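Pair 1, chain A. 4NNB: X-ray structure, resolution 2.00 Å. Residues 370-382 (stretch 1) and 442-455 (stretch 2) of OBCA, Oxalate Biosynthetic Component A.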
# COMPACT_ATOMS: atom_id res chain seq x y z
N GLY A 370 4.19 -2.72 28.28
CA GLY A 370 2.89 -2.15 28.61
C GLY A 370 1.65 -2.85 28.06
O GLY A 370 1.65 -3.39 26.94
N LYS A 371 0.58 -2.83 28.84
CA LYS A 371 -0.68 -3.43 28.46
C LYS A 371 -1.67 -2.35 28.06
O LYS A 371 -1.59 -1.23 28.56
CB LYS A 371 -1.27 -4.27 29.60
CG LYS A 371 -0.41 -5.45 30.04
CD LYS A 371 -1.07 -6.18 31.23
CE LYS A 371 -0.38 -7.51 31.57
NZ LYS A 371 -1.22 -8.74 31.33
N PRO A 372 -2.59 -2.66 27.14
CA PRO A 372 -2.71 -3.90 26.36
C PRO A 372 -1.55 -4.07 25.38
O PRO A 372 -1.02 -3.09 24.84
CB PRO A 372 -4.01 -3.70 25.58
CG PRO A 372 -4.19 -2.21 25.50
CD PRO A 372 -3.67 -1.71 26.81
N VAL A 373 -1.16 -5.32 25.18
CA VAL A 373 -0.15 -5.66 24.17
C VAL A 373 -0.84 -5.59 22.81
O VAL A 373 -1.97 -6.06 22.65
CB VAL A 373 0.44 -7.05 24.43
CG1 VAL A 373 1.54 -7.36 23.40
CG2 VAL A 373 0.98 -7.13 25.87
N LEU A 374 -0.17 -4.98 21.83
CA LEU A 374 -0.80 -4.69 20.54
C LEU A 374 -0.30 -5.62 19.45
O LEU A 374 0.91 -5.84 19.33
CB LEU A 374 -0.50 -3.25 20.13
CG LEU A 374 -0.79 -2.14 21.14
CD1 LEU A 374 -0.44 -0.77 20.52
CD2 LEU A 374 -2.23 -2.18 21.56
N PHE A 375 -1.22 -6.15 18.64
CA PHE A 375 -0.87 -7.05 17.54
C PHE A 375 -1.54 -6.60 16.24
O PHE A 375 -2.67 -6.10 16.26
CB PHE A 375 -1.30 -8.50 17.85
CG PHE A 375 -0.65 -9.07 19.08
CD1 PHE A 375 0.53 -9.81 18.97
CD2 PHE A 375 -1.19 -8.86 20.34
CE1 PHE A 375 1.15 -10.34 20.11
CE2 PHE A 375 -0.58 -9.39 21.48
CZ PHE A 375 0.59 -10.13 21.36
N MET A 376 -0.85 -6.77 15.12
CA MET A 376 -1.43 -6.55 13.80
C MET A 376 -1.28 -7.83 13.00
O MET A 376 -0.15 -8.29 12.77
CB MET A 376 -0.75 -5.36 13.09
CG MET A 376 -1.22 -5.13 11.64
SD MET A 376 -2.96 -4.61 11.59
CE MET A 376 -2.82 -3.04 12.43
N LEU A 377 -2.40 -8.43 12.60
CA LEU A 377 -2.36 -9.65 11.79
C LEU A 377 -2.11 -9.28 10.32
O LEU A 377 -2.96 -8.64 9.69
CB LEU A 377 -3.66 -10.46 11.93
CG LEU A 377 -4.06 -10.87 13.36
CD1 LEU A 377 -5.38 -11.66 13.32
CD2 LEU A 377 -2.94 -11.68 14.05
N VAL A 378 -0.95 -9.65 9.80
CA VAL A 378 -0.64 -9.40 8.39
C VAL A 378 -1.21 -10.56 7.57
O VAL A 378 -0.49 -11.42 7.06
CB VAL A 378 0.88 -9.22 8.15
CG1 VAL A 378 1.14 -8.69 6.73
CG2 VAL A 378 1.47 -8.27 9.19
N ALA A 379 -2.53 -10.59 7.48
CA ALA A 379 -3.21 -11.73 6.88
C ALA A 379 -3.20 -11.66 5.35
O ALA A 379 -3.27 -10.58 4.77
CB ALA A 379 -4.63 -11.85 7.40
N GLY A 380 -3.11 -12.83 4.72
CA GLY A 380 -3.27 -12.94 3.28
C GLY A 380 -2.00 -12.69 2.49
O GLY A 380 -2.02 -12.70 1.26
N VAL A 381 -0.90 -12.46 3.20
CA VAL A 381 0.39 -12.27 2.55
C VAL A 381 1.21 -13.55 2.74
O VAL A 381 1.52 -13.92 3.88
CB VAL A 381 1.14 -11.06 3.14
CG1 VAL A 381 2.52 -10.89 2.49
CG2 VAL A 381 0.32 -9.79 2.95
N ASP A 382 1.57 -14.21 1.64
CA ASP A 382 2.26 -15.50 1.71
C ASP A 382 3.67 -15.36 2.31
O ASP A 382 4.43 -14.48 1.92
CB ASP A 382 2.34 -16.17 0.33
CG ASP A 382 0.97 -16.46 -0.29
OD1 ASP A 382 -0.06 -16.44 0.42
OD2 ASP A 382 0.92 -16.73 -1.50
N PRO A 442 -4.02 -11.87 27.92
CA PRO A 442 -5.42 -11.55 28.27
C PRO A 442 -5.75 -10.07 28.08
O PRO A 442 -6.89 -9.75 27.75
CB PRO A 442 -5.51 -11.90 29.76
CG PRO A 442 -4.35 -12.83 30.02
CD PRO A 442 -3.28 -12.48 29.03
N VAL A 443 -4.79 -9.19 28.30
CA VAL A 443 -5.00 -7.77 28.05
C VAL A 443 -4.28 -7.44 26.75
O VAL A 443 -3.07 -7.17 26.75
CB VAL A 443 -4.48 -6.89 29.20
CG1 VAL A 443 -4.95 -5.45 29.01
CG2 VAL A 443 -4.99 -7.43 30.53
N SER A 444 -5.01 -7.48 25.65
CA SER A 444 -4.41 -7.30 24.33
C SER A 444 -5.39 -6.69 23.36
O SER A 444 -6.61 -6.73 23.59
CB SER A 444 -3.96 -8.64 23.77
OG SER A 444 -5.07 -9.51 23.56
N LYS A 445 -4.87 -6.14 22.27
CA LYS A 445 -5.69 -5.59 21.19
C LYS A 445 -5.14 -6.10 19.88
O LYS A 445 -3.96 -5.92 19.58
CB LYS A 445 -5.66 -4.06 21.23
CG LYS A 445 -6.24 -3.44 22.51
CD LYS A 445 -7.72 -3.80 22.67
CE LYS A 445 -8.28 -3.26 23.99
NZ LYS A 445 -9.66 -3.78 24.23
N ILE A 446 -5.99 -6.76 19.10
CA ILE A 446 -5.56 -7.38 17.87
C ILE A 446 -6.30 -6.76 16.68
O ILE A 446 -7.54 -6.73 16.65
CB ILE A 446 -5.81 -8.90 17.91
CG1 ILE A 446 -5.12 -9.51 19.15
CG2 ILE A 446 -5.33 -9.59 16.63
CD1 ILE A 446 -5.37 -11.01 19.32
N SER A 447 -5.53 -6.25 15.72
CA SER A 447 -6.10 -5.72 14.49
C SER A 447 -5.77 -6.63 13.33
O SER A 447 -4.94 -7.54 13.45
CB SER A 447 -5.58 -4.30 14.23
OG SER A 447 -5.97 -3.41 15.25
N ILE A 448 -6.42 -6.39 12.19
CA ILE A 448 -6.13 -7.13 10.97
C ILE A 448 -5.93 -6.20 9.76
O ILE A 448 -6.56 -5.15 9.67
CB ILE A 448 -7.24 -8.16 10.67
CG1 ILE A 448 -6.86 -9.06 9.49
CG2 ILE A 448 -8.60 -7.46 10.44
CD1 ILE A 448 -7.74 -10.32 9.35
N LEU A 449 -5.04 -6.60 8.87
CA LEU A 449 -4.94 -5.98 7.56
C LEU A 449 -5.10 -7.07 6.54
O LEU A 449 -4.89 -8.25 6.84
CB LEU A 449 -3.59 -5.27 7.36
CG LEU A 449 -2.32 -6.11 7.22
CD1 LEU A 449 -2.06 -6.56 5.78
CD2 LEU A 449 -1.12 -5.32 7.75
N LEU A 450 -5.44 -6.67 5.31
CA LEU A 450 -5.44 -7.58 4.18
C LEU A 450 -4.92 -6.87 2.93
O LEU A 450 -5.11 -5.66 2.78
CB LEU A 450 -6.85 -8.11 3.91
CG LEU A 450 -7.42 -9.19 4.84
CD1 LEU A 450 -8.91 -9.39 4.58
CD2 LEU A 450 -6.69 -10.50 4.62
N PRO A 451 -4.25 -7.61 2.03
CA PRO A 451 -3.79 -6.98 0.78
C PRO A 451 -5.00 -6.52 -0.02
O PRO A 451 -6.07 -7.14 0.09
CB PRO A 451 -3.07 -8.11 0.03
CG PRO A 451 -2.94 -9.25 1.01
CD PRO A 451 -4.04 -9.07 2.03
N GLY A 452 -4.85 -5.44 -0.79
CA GLY A 452 -5.92 -4.88 -1.60
C GLY A 452 -6.95 -5.85 -2.18
O GLY A 452 -8.14 -5.72 -1.88
N PRO A 453 -6.51 -6.83 -2.97
CA PRO A 453 -7.45 -7.72 -3.68
C PRO A 453 -8.29 -8.63 -2.77
O PRO A 453 -9.24 -9.23 -3.26
CB PRO A 453 -6.53 -8.56 -4.56
CG PRO A 453 -5.30 -7.73 -4.75
CD PRO A 453 -5.12 -7.06 -3.42
N MET A 454 -7.94 -8.72 -1.49
CA MET A 454 -8.69 -9.54 -0.55
C MET A 454 -9.54 -8.70 0.40
O MET A 454 -10.24 -9.24 1.27
CB MET A 454 -7.73 -10.41 0.29
CG MET A 454 -6.96 -11.42 -0.51
SD MET A 454 -5.82 -12.44 0.48
CE MET A 454 -7.00 -13.31 1.53
N GLN A 455 -9.49 -7.38 0.25
CA GLN A 455 -10.06 -6.50 1.27
C GLN A 455 -11.59 -6.53 1.44
O GLN A 455 -12.10 -6.00 2.41
CB GLN A 455 -9.54 -5.07 1.13
CG GLN A 455 -8.10 -4.90 1.64
CD GLN A 455 -7.59 -3.49 1.51
OE1 GLN A 455 -8.21 -2.64 0.88
NE2 GLN A 455 -6.44 -3.22 2.12
O HOH W 1 -1.74 -9.13 28.42

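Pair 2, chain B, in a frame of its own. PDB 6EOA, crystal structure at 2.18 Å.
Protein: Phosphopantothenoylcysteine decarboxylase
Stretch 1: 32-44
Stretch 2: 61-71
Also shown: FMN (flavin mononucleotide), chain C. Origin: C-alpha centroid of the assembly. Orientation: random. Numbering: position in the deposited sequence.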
# COMPACT_ATOMS: atom_id res chain seq x y z
N ASP B 32 -34.92 -19.94 -2.91
CA ASP B 32 -33.65 -20.09 -3.62
C ASP B 32 -32.72 -21.03 -2.86
O ASP B 32 -32.26 -20.70 -1.77
CB ASP B 32 -33.00 -18.73 -3.84
CG ASP B 32 -31.88 -18.77 -4.87
OD1 ASP B 32 -31.33 -19.86 -5.13
OD2 ASP B 32 -31.54 -17.70 -5.43
N GLY B 33 -32.44 -22.19 -3.44
CA GLY B 33 -31.63 -23.20 -2.78
C GLY B 33 -30.17 -23.18 -3.20
O GLY B 33 -29.53 -24.23 -3.30
N ILE B 34 -29.64 -21.99 -3.44
CA ILE B 34 -28.25 -21.86 -3.88
C ILE B 34 -27.40 -21.13 -2.86
O ILE B 34 -27.79 -20.07 -2.35
CB ILE B 34 -28.17 -21.13 -5.24
CG1 ILE B 34 -28.99 -21.89 -6.29
CG2 ILE B 34 -26.72 -21.00 -5.69
CD1 ILE B 34 -29.49 -21.02 -7.42
N PHE B 35 -26.25 -21.71 -2.54
CA PHE B 35 -25.29 -21.09 -1.63
C PHE B 35 -24.17 -20.46 -2.43
O PHE B 35 -23.58 -21.11 -3.30
CB PHE B 35 -24.74 -22.12 -0.64
CG PHE B 35 -23.88 -21.53 0.44
CD1 PHE B 35 -22.51 -21.74 0.45
CD2 PHE B 35 -24.44 -20.78 1.45
CE1 PHE B 35 -21.72 -21.21 1.46
CE2 PHE B 35 -23.66 -20.24 2.46
CZ PHE B 35 -22.30 -20.45 2.46
N ARG B 36 -23.88 -19.20 -2.16
CA ARG B 36 -22.95 -18.44 -2.98
C ARG B 36 -21.66 -18.09 -2.24
O ARG B 36 -21.69 -17.41 -1.21
CB ARG B 36 -23.63 -17.17 -3.50
CG ARG B 36 -24.81 -17.48 -4.42
CD ARG B 36 -25.68 -16.27 -4.68
NE ARG B 36 -26.59 -16.51 -5.80
CZ ARG B 36 -27.83 -16.97 -5.68
NH1 ARG B 36 -28.34 -17.24 -4.48
NH2 ARG B 36 -28.57 -17.16 -6.76
N VAL B 37 -20.54 -18.57 -2.77
CA VAL B 37 -19.24 -18.37 -2.15
C VAL B 37 -18.35 -17.51 -3.03
O VAL B 37 -18.20 -17.78 -4.22
CB VAL B 37 -18.53 -19.71 -1.88
CG1 VAL B 37 -17.24 -19.48 -1.11
CG2 VAL B 37 -19.43 -20.66 -1.13
N VAL B 38 -17.78 -16.47 -2.44
CA VAL B 38 -16.72 -15.72 -3.10
C VAL B 38 -15.38 -16.20 -2.57
O VAL B 38 -15.10 -16.13 -1.38
CB VAL B 38 -16.86 -14.20 -2.89
CG1 VAL B 38 -15.57 -13.49 -3.29
CG2 VAL B 38 -18.04 -13.66 -3.67
N LEU B 39 -14.54 -16.71 -3.47
CA LEU B 39 -13.20 -17.13 -3.10
C LEU B 39 -12.19 -16.02 -3.39
O LEU B 39 -12.05 -15.59 -4.54
CB LEU B 39 -12.80 -18.41 -3.83
CG LEU B 39 -11.35 -18.87 -3.63
CD1 LEU B 39 -11.12 -19.40 -2.22
CD2 LEU B 39 -10.97 -19.91 -4.68
N ILE B 40 -11.51 -15.53 -2.36
CA ILE B 40 -10.44 -14.57 -2.55
C ILE B 40 -9.10 -15.28 -2.48
O ILE B 40 -8.79 -15.93 -1.48
CB ILE B 40 -10.47 -13.43 -1.51
CG1 ILE B 40 -11.79 -12.67 -1.58
CG2 ILE B 40 -9.32 -12.46 -1.75
CD1 ILE B 40 -11.89 -11.53 -0.58
N THR B 41 -8.33 -15.18 -3.55
CA THR B 41 -7.00 -15.79 -3.61
C THR B 41 -5.95 -14.69 -3.61
O THR B 41 -6.08 -13.70 -4.32
CB THR B 41 -6.82 -16.68 -4.86
OG1 THR B 41 -6.74 -15.86 -6.03
CG2 THR B 41 -8.00 -17.64 -5.00
N SER B 42 -4.91 -14.86 -2.79
CA SER B 42 -3.86 -13.86 -2.68
C SER B 42 -2.50 -14.44 -3.04
O SER B 42 -2.40 -15.61 -3.42
CB SER B 42 -3.83 -13.26 -1.27
OG SER B 42 -3.52 -14.25 -0.30
N GLY B 43 -1.46 -13.62 -2.93
CA GLY B 43 -0.14 -13.97 -3.43
C GLY B 43 0.66 -14.96 -2.60
O GLY B 43 1.81 -14.69 -2.26
N SER B 44 0.06 -16.09 -2.29
CA SER B 44 0.77 -17.19 -1.65
C SER B 44 0.93 -18.34 -2.64
O SER B 44 0.15 -18.45 -3.60
CB SER B 44 0.04 -17.66 -0.40
OG SER B 44 0.45 -18.96 -0.03
N PRO B 61 -23.41 -29.64 -5.79
CA PRO B 61 -24.74 -29.43 -6.37
C PRO B 61 -25.39 -28.06 -6.12
O PRO B 61 -25.86 -27.45 -7.08
CB PRO B 61 -25.58 -30.54 -5.71
CG PRO B 61 -24.76 -31.07 -4.57
CD PRO B 61 -23.34 -30.88 -5.00
N ASN B 62 -25.43 -27.59 -4.88
CA ASN B 62 -26.16 -26.36 -4.56
C ASN B 62 -25.26 -25.20 -4.17
O ASN B 62 -25.65 -24.33 -3.39
CB ASN B 62 -27.17 -26.61 -3.44
CG ASN B 62 -28.26 -27.58 -3.84
OD1 ASN B 62 -28.57 -28.52 -3.11
ND2 ASN B 62 -28.85 -27.35 -5.01
N ILE B 63 -24.05 -25.18 -4.72
CA ILE B 63 -23.08 -24.13 -4.41
C ILE B 63 -22.56 -23.49 -5.69
O ILE B 63 -22.17 -24.19 -6.63
CB ILE B 63 -21.89 -24.68 -3.59
CG1 ILE B 63 -22.37 -25.35 -2.30
CG2 ILE B 63 -20.89 -23.56 -3.28
CD1 ILE B 63 -21.27 -26.01 -1.50
N ASP B 64 -22.57 -22.16 -5.73
CA ASP B 64 -21.92 -21.42 -6.81
C ASP B 64 -20.71 -20.69 -6.26
O ASP B 64 -20.66 -20.34 -5.08
CB ASP B 64 -22.89 -20.43 -7.46
CG ASP B 64 -23.96 -21.12 -8.28
OD1 ASP B 64 -23.72 -22.24 -8.77
OD2 ASP B 64 -25.05 -20.52 -8.44
N VAL B 65 -19.72 -20.45 -7.12
CA VAL B 65 -18.50 -19.79 -6.69
C VAL B 65 -18.08 -18.68 -7.65
O VAL B 65 -18.15 -18.83 -8.87
CB VAL B 65 -17.34 -20.81 -6.53
CG1 VAL B 65 -17.10 -21.57 -7.83
CG2 VAL B 65 -16.08 -20.12 -6.05
N GLN B 66 -17.68 -17.55 -7.07
CA GLN B 66 -17.02 -16.50 -7.83
C GLN B 66 -15.64 -16.28 -7.22
O GLN B 66 -15.44 -16.46 -6.02
CB GLN B 66 -17.85 -15.22 -7.82
CG GLN B 66 -19.08 -15.28 -8.71
CD GLN B 66 -18.75 -15.68 -10.14
OE1 GLN B 66 -17.90 -15.06 -10.79
NE2 GLN B 66 -19.41 -16.72 -10.64
N VAL B 67 -14.68 -15.90 -8.06
CA VAL B 67 -13.30 -15.80 -7.63
C VAL B 67 -12.75 -14.38 -7.73
O VAL B 67 -12.90 -13.73 -8.77
CB VAL B 67 -12.40 -16.74 -8.45
CG1 VAL B 67 -10.94 -16.61 -8.02
CG2 VAL B 67 -12.89 -18.18 -8.32
N VAL B 68 -12.13 -13.91 -6.66
CA VAL B 68 -11.41 -12.64 -6.68
C VAL B 68 -9.92 -12.89 -6.48
O VAL B 68 -9.50 -13.46 -5.48
CB VAL B 68 -11.91 -11.69 -5.58
CG1 VAL B 68 -11.03 -10.44 -5.52
CG2 VAL B 68 -13.37 -11.33 -5.83
N ALA B 69 -9.12 -12.46 -7.45
CA ALA B 69 -7.68 -12.69 -7.40
C ALA B 69 -6.93 -11.38 -7.23
O ALA B 69 -7.14 -10.43 -7.98
CB ALA B 69 -7.21 -13.40 -8.66
N THR B 70 -6.07 -11.32 -6.22
CA THR B 70 -5.15 -10.20 -6.10
C THR B 70 -4.14 -10.33 -7.23
O THR B 70 -4.02 -11.40 -7.83
CB THR B 70 -4.43 -10.19 -4.75
OG1 THR B 70 -3.52 -11.29 -4.68
CG2 THR B 70 -5.44 -10.30 -3.61
N LYS B 71 -3.43 -9.25 -7.55
CA LYS B 71 -2.51 -9.29 -8.68
C LYS B 71 -1.44 -10.36 -8.47
O LYS B 71 -1.09 -11.08 -9.40
CB LYS B 71 -1.84 -7.93 -8.91
CG LYS B 71 -0.84 -7.98 -10.06
CD LYS B 71 0.02 -6.73 -10.16
CE LYS B 71 0.65 -6.63 -11.55
NZ LYS B 71 1.84 -5.73 -11.57
N1 FMN C . 3.65 -14.41 0.81
C2 FMN C . 2.94 -15.15 1.73
O2 FMN C . 2.40 -14.58 2.68
N3 FMN C . 2.86 -16.53 1.60
C4 FMN C . 3.47 -17.17 0.54
O4 FMN C . 3.39 -18.39 0.42
C4A FMN C . 4.19 -16.42 -0.40
N5 FMN C . 4.81 -17.04 -1.46
C5A FMN C . 5.52 -16.29 -2.39
C6 FMN C . 6.14 -16.92 -3.47
C7 FMN C . 6.85 -16.17 -4.40
C7M FMN C . 7.53 -16.84 -5.56
C8 FMN C . 6.93 -14.78 -4.25
C8M FMN C . 7.69 -13.95 -5.24
C9 FMN C . 6.31 -14.16 -3.18
C9A FMN C . 5.60 -14.91 -2.25
N10 FMN C . 4.98 -14.29 -1.18
C10 FMN C . 4.27 -15.04 -0.26
C1' FMN C . 5.07 -12.80 -1.02
C2' FMN C . 3.83 -12.14 -1.61
O2' FMN C . 3.51 -12.69 -2.87
C3' FMN C . 4.05 -10.64 -1.75
O3' FMN C . 4.11 -10.09 -0.45
C4' FMN C . 2.91 -10.00 -2.53
O4' FMN C . 3.25 -8.68 -2.92
C5' FMN C . 1.64 -9.97 -1.69
O5' FMN C . 0.54 -9.60 -2.49
P FMN C . -0.96 -9.96 -2.02
O1P FMN C . -1.35 -9.02 -0.91
O2P FMN C . -1.07 -11.38 -1.52
O3P FMN C . -1.87 -9.78 -3.20

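Pair 1 and pair 2 are each built from two neighbouring parallel β-strands, 373-378 beside 444-449 in pair 1 and 35-41 beside 63-69 in pair 2. In both, the strand directions differ by 23°, and the central backbones superpose with an RMSD of 0.5 Å. The hydrogen bonds follow the same parallel ladder, in which alternate residues of the first strand bond through both N and O. Phe A375 N donates to Lys A445 O (2.9 Å) and Ser A447 N to Phe A375 O (2.9 Å); at the matched places Val B37 N donates to Asp B64 O (2.9 Å) and Gln B66 N to Val B37 O (2.9 Å). Such bonds use backbone atoms alone, so the side chains are free to differ.

One face carries Val A373, Phe A375 and Leu A377 with Ser A444, Ile A446 and Ile A448. Its counterpart carries Phe B35, Val B37 and Leu B39 with Ile B63, Val B65 and Val B67. Here the bulk is distributed differently. In pair 1 the aromatic ring belongs to Phe A375, and the small Ser A444 lies at its edge, with CB 4.2 Å from Phe A375 CE2. In pair 2 the ring sits two residues earlier, the preceding position on this face, on Phe B35, and its edge meets Ile B63. Val B37, matching Phe A375, is short; Ile B63, matching Ser A444, is larger and reaches it, CG2 to CG2 at 3.9 Å. A large residue beside a small one in pair 1 thus becomes two branched aliphatics in pair 2. Further along, Leu A377 CG packs on Ile A446 CG2 at 3.7 Å, whereas Leu B39 CB lies 4.3 Å from Val B65 CG2. Leucine is kept, but its rotamer changes from m,t to t,p. All these residues are buried, which suits their largely apolar character.

The other face is more mixed. Met A376, long and flexible, bends so that its CE lies 3.5 Å from Ser A447 CB, while its CG meets Leu A449 CD2 at 3.9 Å. The matched Val B38 is compact; its CG1 packs against Val B68 CG2 at 4.0 Å. Small Ser A447 leaves space for the methionine end, whereas Gln B66 leads its own end away from the first strand. Next, Val A378 CG1 touches Leu A449 CD1 at 4.0 Å, and Ile B40 CG1 approaches Val B68 CB at 4.1 Å: the larger aliphatic has changed strands.

The pairs diverge toward the end of the ladder: the strand of pair 1 ends at Val A378, and Ala A379 N makes only a weak bond to Leu A449 O (3.4 Å), whereas Thr B41, still in its strand, donates from N to Val B68 O (2.8 Å). Gly A380 has positive phi, and a CB there would clash with Met A454 SD. Pro A451 has no NH to offer, but its CD packs 3.2 Å from Ala A379 O; the matched Thr B70 N donates to Thr B41 O (3.0 Å), and its OG1 donates to FMN O3P (2.7 Å).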